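Local coordinates for uncharacterized conserved protein YiiM (Geobacillus stearothermophilus, PDB 5YHH) that is a MOSC-domain protein associated with hydroxylaminopurine resistance, probably an oxidoreductase that binds a molybdenum cofactor, at residues Y75-E78 / P83-A86; G145-Y150 / Y179-Y184. All blocks are in the same frame, centred on the assembly; numbering follows the deposited sequence.

Contact 1 (Y75-E78 / P83-A86); sequences YWEE and PFTA
Glu77, in helix 71-80, reaches from the helix surface to the backbone of Phe84, in the loop that doubles back after that helix. Its CB leads to a CG set anti to the carbonyl carbon (chi1 -66°), and the extended chain beyond carries the carboxylate outward. Glu77 CG passes 3.4 Å from Phe84 N. At the tip, Glu77 OE2 accepts a hydrogen bond from Phe84 N at 2.9 Å. The bond is nearly straight (170° at the hydrogen) and falls on the anti lone pair of OE2, the one turned away from OE1. Glu77 OE2 also lies 3.5 Å from Pro83 CA, and 3.2 Å from Phe84 O, an acceptor to which it is not bonded.

One residue earlier on the helix, Trp76 meets the phenyl group of Phe84. Trp76 CB sits 3.7 Å from the centroid of the Phe84 ring and almost on the ring normal, a CH-pi contact centred on one face. The indole itself turns off obliquely, its five-membered ring at 44° to the phenyl plane, and packs against helix 137-144, while NE1 is hydrogen-bonded to Tyr68 OH of strand 65-69. The rings of His132 and Phe89 meet that of Phe84, which places it in an aromatic cluster. The chemistry is divided: the carboxylate of the partly exposed Glu77 holds one backbone N-H, while the buried Phe84 ring gains dispersion from a helix methylene, and together they fix the returning loop against its own helix.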
loop_
_atom_site.group_PDB
_atom_site.type_symbol
_atom_site.label_atom_id
_atom_site.label_comp_id
_atom_site.label_asym_id
_atom_site.label_seq_id
_atom_site.Cartn_x
_atom_site.Cartn_y
_atom_site.Cartn_z
ATOM N N TYR A 75 2.937 -7.879 -15.233
ATOM C CA TYR A 75 3.581 -6.813 -15.935
ATOM C C TYR A 75 5.081 -6.764 -15.626
ATOM O O TYR A 75 5.888 -6.639 -16.548
ATOM C CB TYR A 75 2.930 -5.474 -15.603
ATOM C CG TYR A 75 3.703 -4.277 -16.131
ATOM C CD1 TYR A 75 3.512 -3.836 -17.425
ATOM C CD2 TYR A 75 4.580 -3.560 -15.312
ATOM C CE1 TYR A 75 4.185 -2.757 -17.915
ATOM C CE2 TYR A 75 5.282 -2.488 -15.806
ATOM C CZ TYR A 75 5.059 -2.078 -17.100
ATOM O OH TYR A 75 5.735 -1.013 -17.620
ATOM N N TRP A 76 5.470 -6.878 -14.356
ATOM C CA TRP A 76 6.896 -6.785 -14.002
ATOM C C TRP A 76 7.703 -7.956 -14.605
ATOM O O TRP A 76 8.852 -7.761 -15.027
ATOM C CB TRP A 76 7.098 -6.724 -12.490
ATOM C CG TRP A 76 6.456 -5.493 -11.881
ATOM C CD1 TRP A 76 5.458 -5.460 -10.959
ATOM C CD2 TRP A 76 6.743 -4.136 -12.212
ATOM N NE1 TRP A 76 5.116 -4.167 -10.681
ATOM C CE2 TRP A 76 5.884 -3.336 -11.443
ATOM C CE3 TRP A 76 7.644 -3.516 -13.077
ATOM C CZ2 TRP A 76 5.899 -1.958 -11.511
ATOM C CZ3 TRP A 76 7.663 -2.132 -13.136
ATOM C CH2 TRP A 76 6.789 -1.375 -12.341
ATOM N N GLU A 77 7.114 -9.138 -14.669
ATOM C CA GLU A 77 7.805 -10.280 -15.243
ATOM C C GLU A 77 8.002 -10.086 -16.732
ATOM O O GLU A 77 9.025 -10.481 -17.294
ATOM C CB GLU A 77 7.057 -11.560 -14.999
ATOM C CG GLU A 77 6.998 -11.952 -13.507
ATOM C CD GLU A 77 6.246 -13.264 -13.259
ATOM O OE1 GLU A 77 5.524 -13.762 -14.193
ATOM O OE2 GLU A 77 6.408 -13.824 -12.139
ATOM N N GLU A 78 7.018 -9.460 -17.361
ATOM C CA GLU A 78 7.112 -9.134 -18.792
ATOM C C GLU A 78 8.123 -8.019 -19.047
ATOM O O GLU A 78 8.891 -8.061 -20.012
ATOM C CB GLU A 78 5.743 -8.733 -19.294
ATOM C CG GLU A 78 4.806 -9.941 -19.380
ATOM C CD GLU A 78 3.368 -9.564 -19.625
ATOM O OE1 GLU A 78 3.026 -8.368 -19.510
ATOM O OE2 GLU A 78 2.578 -10.475 -19.921
ATOM N N PRO A 83 11.106 -13.709 -12.560
ATOM C CA PRO A 83 9.896 -13.864 -11.741
ATOM C C PRO A 83 9.668 -12.765 -10.714
ATOM O O PRO A 83 10.647 -12.237 -10.164
ATOM C CB PRO A 83 10.105 -15.194 -10.989
ATOM C CG PRO A 83 11.347 -15.787 -11.511
ATOM C CD PRO A 83 12.076 -14.803 -12.374
ATOM N N PHE A 84 8.393 -12.470 -10.439
ATOM C CA PHE A 84 7.999 -11.644 -9.294
ATOM C C PHE A 84 6.826 -12.341 -8.650
ATOM O O PHE A 84 5.778 -12.523 -9.304
ATOM C CB PHE A 84 7.587 -10.241 -9.739
ATOM C CG PHE A 84 8.750 -9.356 -10.201
ATOM C CD1 PHE A 84 9.308 -9.501 -11.441
ATOM C CD2 PHE A 84 9.208 -8.333 -9.403
ATOM C CE1 PHE A 84 10.335 -8.707 -11.853
ATOM C CE2 PHE A 84 10.263 -7.532 -9.832
ATOM C CZ PHE A 84 10.812 -7.716 -11.045
ATOM N N THR A 85 7.019 -12.814 -7.413
ATOM C CA THR A 85 6.004 -13.561 -6.677
ATOM C C THR A 85 5.830 -12.862 -5.334
ATOM O O THR A 85 6.480 -11.831 -5.039
ATOM C CB THR A 85 6.426 -15.048 -6.523
ATOM O OG1 THR A 85 7.705 -15.090 -5.878
ATOM C CG2 THR A 85 6.561 -15.718 -7.914
ATOM N N ALA A 86 4.930 -13.403 -4.541
ATOM C CA ALA A 86 4.491 -12.775 -3.333
ATOM C C ALA A 86 5.671 -12.345 -2.465
ATOM O O ALA A 86 6.607 -13.099 -2.224
ATOM C CB ALA A 86 3.508 -13.750 -2.566
#

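Contact 2 (G145-Y150 / Y179-Y184); sequences GKSGFY and YINHIY
Gly145 and Asn181 make the closest backbone approach, 6.9 Å between their CA atoms, where the chain leaves helix 137-144 at Gly145 with positive phi and bends through an inverse gamma turn centred on Lys146 before entering strand 149-153. Side chains and a water span that separation. Asn181 projects from helix 177-185 toward the turn, its CG anti to the carbonyl carbon (chi1 -87°), and presents ND2 to Ser147. Asn181 ND2 donates to Ser147 OG at 3.0 Å; the acceptor lies close to the amide plane, although the bond is bent to 142° at the hydrogen.

Ser147 OG in turn donates to the carbonyl of its neighbour, Gly148 O, at 2.9 Å. That donor lies in the carbonyl plane, on a lone pair. The hydroxyl is therefore held from two sides, as acceptor from the amide and donor to the backbone, which fixes its rotation. A water completes the bridge, accepting from Asn181 ND2 at 2.9 Å and donating to Gly145 O at 2.7 Å, so the amide nitrogen serves both ends of the turn. Trp207 of helix 205-213 and Pro121 of strand 114-121 pack on Asn181. This small, buried polar junction joins the helix-to-strand turn of the MOSC beta-barrel domain to the first helix of the C-terminal three-helix domain characteristic of YiiM-like proteins.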
loop_
_atom_site.group_PDB
_atom_site.type_symbol
_atom_site.label_atom_id
_atom_site.label_comp_id
_atom_site.label_asym_id
_atom_site.label_seq_id
_atom_site.Cartn_x
_atom_site.Cartn_y
_atom_site.Cartn_z
ATOM N N GLY A 145 2.050 3.784 -12.182
ATOM C CA GLY A 145 1.055 3.837 -11.086
ATOM C C GLY A 145 0.817 2.491 -10.393
ATOM O O GLY A 145 -0.132 2.369 -9.604
ATOM N N LYS A 146 1.696 1.521 -10.620
ATOM C CA LYS A 146 1.565 0.175 -10.044
ATOM C C LYS A 146 2.315 0.144 -8.728
ATOM O O LYS A 146 3.339 -0.524 -8.574
ATOM C CB LYS A 146 2.083 -0.894 -11.012
ATOM C CG LYS A 146 1.331 -0.894 -12.345
ATOM C CD LYS A 146 1.901 -1.927 -13.351
ATOM C CE LYS A 146 1.340 -1.763 -14.810
ATOM N NZ LYS A 146 -0.074 -2.178 -14.910
ATOM N N SER A 147 1.754 0.865 -7.761
ATOM C CA SER A 147 2.434 1.217 -6.517
ATOM C C SER A 147 1.957 0.439 -5.312
ATOM O O SER A 147 2.689 0.307 -4.312
ATOM C CB SER A 147 2.185 2.710 -6.222
ATOM O OG SER A 147 0.796 2.959 -5.952
ATOM N N GLY A 148 0.721 -0.026 -5.353
ATOM C CA GLY A 148 0.075 -0.481 -4.108
ATOM C C GLY A 148 -0.221 0.668 -3.138
ATOM O O GLY A 148 -0.197 1.835 -3.507
ATOM N N PHE A 149 -0.531 0.326 -1.893
ATOM C CA PHE A 149 -1.141 1.289 -0.950
ATOM C C PHE A 149 -1.060 0.727 0.468
ATOM O O PHE A 149 -0.800 -0.471 0.677
ATOM C CB PHE A 149 -2.604 1.608 -1.324
ATOM C CG PHE A 149 -3.394 0.376 -1.817
ATOM C CD1 PHE A 149 -3.934 -0.509 -0.924
ATOM C CD2 PHE A 149 -3.489 0.095 -3.155
ATOM C CE1 PHE A 149 -4.623 -1.644 -1.363
ATOM C CE2 PHE A 149 -4.186 -1.058 -3.616
ATOM C CZ PHE A 149 -4.738 -1.913 -2.706
ATOM N N TYR A 150 -1.295 1.589 1.446
ATOM C CA TYR A 150 -1.259 1.157 2.817
ATOM C C TYR A 150 -2.666 1.152 3.409
ATOM O O TYR A 150 -3.524 1.927 2.990
ATOM C CB TYR A 150 -0.433 2.144 3.643
ATOM C CG TYR A 150 1.044 2.050 3.472
ATOM C CD1 TYR A 150 1.703 2.840 2.536
ATOM C CD2 TYR A 150 1.802 1.238 4.306
ATOM C CE1 TYR A 150 3.079 2.804 2.415
ATOM C CE2 TYR A 150 3.181 1.195 4.195
ATOM C CZ TYR A 150 3.797 1.952 3.239
ATOM O OH TYR A 150 5.137 1.897 3.128
ATOM N N TYR A 179 -6.064 7.864 -8.802
ATOM C CA TYR A 179 -6.333 9.305 -8.885
ATOM C C TYR A 179 -5.390 10.080 -7.984
ATOM O O TYR A 179 -4.829 11.073 -8.406
ATOM C CB TYR A 179 -7.797 9.614 -8.509
ATOM C CG TYR A 179 -8.126 11.085 -8.416
ATOM C CD1 TYR A 179 -8.323 11.852 -9.563
ATOM C CD2 TYR A 179 -8.243 11.711 -7.169
ATOM C CE1 TYR A 179 -8.624 13.204 -9.472
ATOM C CE2 TYR A 179 -8.536 13.064 -7.070
ATOM C CZ TYR A 179 -8.734 13.800 -8.219
ATOM O OH TYR A 179 -9.020 15.130 -8.101
ATOM N N ILE A 180 -5.229 9.627 -6.736
ATOM C CA ILE A 180 -4.398 10.348 -5.774
ATOM C C ILE A 180 -2.922 10.340 -6.214
ATOM O O ILE A 180 -2.266 11.370 -6.171
ATOM C CB ILE A 180 -4.574 9.830 -4.339
ATOM C CG1 ILE A 180 -6.014 10.106 -3.841
ATOM C CG2 ILE A 180 -3.591 10.525 -3.448
ATOM C CD1 ILE A 180 -6.472 9.316 -2.601
ATOM N N ASN A 181 -2.411 9.214 -6.703
ATOM C CA ASN A 181 -1.051 9.185 -7.236
ATOM C C ASN A 181 -0.909 10.149 -8.416
ATOM O O ASN A 181 0.117 10.807 -8.590
ATOM C CB ASN A 181 -0.680 7.780 -7.732
ATOM C CG ASN A 181 -0.104 6.890 -6.642
ATOM O OD1 ASN A 181 0.470 7.367 -5.672
ATOM N ND2 ASN A 181 -0.205 5.601 -6.839
ATOM N N HIS A 182 -1.934 10.186 -9.261
ATOM C CA HIS A 182 -1.885 11.009 -10.439
ATOM C C HIS A 182 -1.753 12.494 -10.070
ATOM O O HIS A 182 -0.928 13.186 -10.661
ATOM C CB HIS A 182 -3.079 10.747 -11.355
ATOM C CG HIS A 182 -3.102 11.648 -12.537
ATOM N ND1 HIS A 182 -2.324 11.419 -13.648
ATOM C CD2 HIS A 182 -3.747 12.818 -12.754
ATOM C CE1 HIS A 182 -2.516 12.395 -14.520
ATOM N NE2 HIS A 182 -3.376 13.257 -13.999
ATOM N N ILE A 183 -2.549 12.963 -9.103
ATOM C CA ILE A 183 -2.477 14.350 -8.608
ATOM C C ILE A 183 -1.110 14.645 -8.004
ATOM O O ILE A 183 -0.497 15.649 -8.300
ATOM C CB ILE A 183 -3.558 14.655 -7.519
ATOM C CG1 ILE A 183 -4.978 14.417 -8.054
ATOM C CG2 ILE A 183 -3.449 16.113 -7.019
ATOM C CD1 ILE A 183 -5.314 15.221 -9.282
ATOM N N TYR A 184 -0.646 13.732 -7.167
ATOM C CA TYR A 184 0.608 13.861 -6.428
ATOM C C TYR A 184 1.844 13.900 -7.350
ATOM O O TYR A 184 2.752 14.699 -7.142
ATOM C CB TYR A 184 0.703 12.682 -5.437
ATOM C CG TYR A 184 1.883 12.701 -4.489
ATOM C CD1 TYR A 184 1.744 13.198 -3.202
ATOM C CD2 TYR A 184 3.135 12.213 -4.877
ATOM C CE1 TYR A 184 2.813 13.214 -2.311
ATOM C CE2 TYR A 184 4.226 12.247 -3.999
ATOM C CZ TYR A 184 4.042 12.739 -2.715
ATOM O OH TYR A 184 5.082 12.770 -1.827
HETATM O O HOH W 1 -1.735 4.507 -9.086
#

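In the fold
Contacts 1 and 2 follow one another along the chain, with centres 19 Å apart, and Lys146 ties them together. Lys146 CE packs 3.7 Å from Tyr75 CG, in a pair that is also cation-pi, and Lys146 CB lies 4.0 Å from Trp76 CZ2. Tyr68 OH joins them a second time, bonding both Trp76 NE1 and Lys146 O. Contact 1 is local to the MOSC domain and its centre lies about 17 Å from the centre of the chain; that of contact 2, which meets the C-terminal helices, lies about 9 Å from it. Cys125, modified to cysteinesulfonic acid, follows strand 114-121, whose Pro121 touches Asn181. It may belong to the putative molybdenum cofactor site, as in other MOSC proteins.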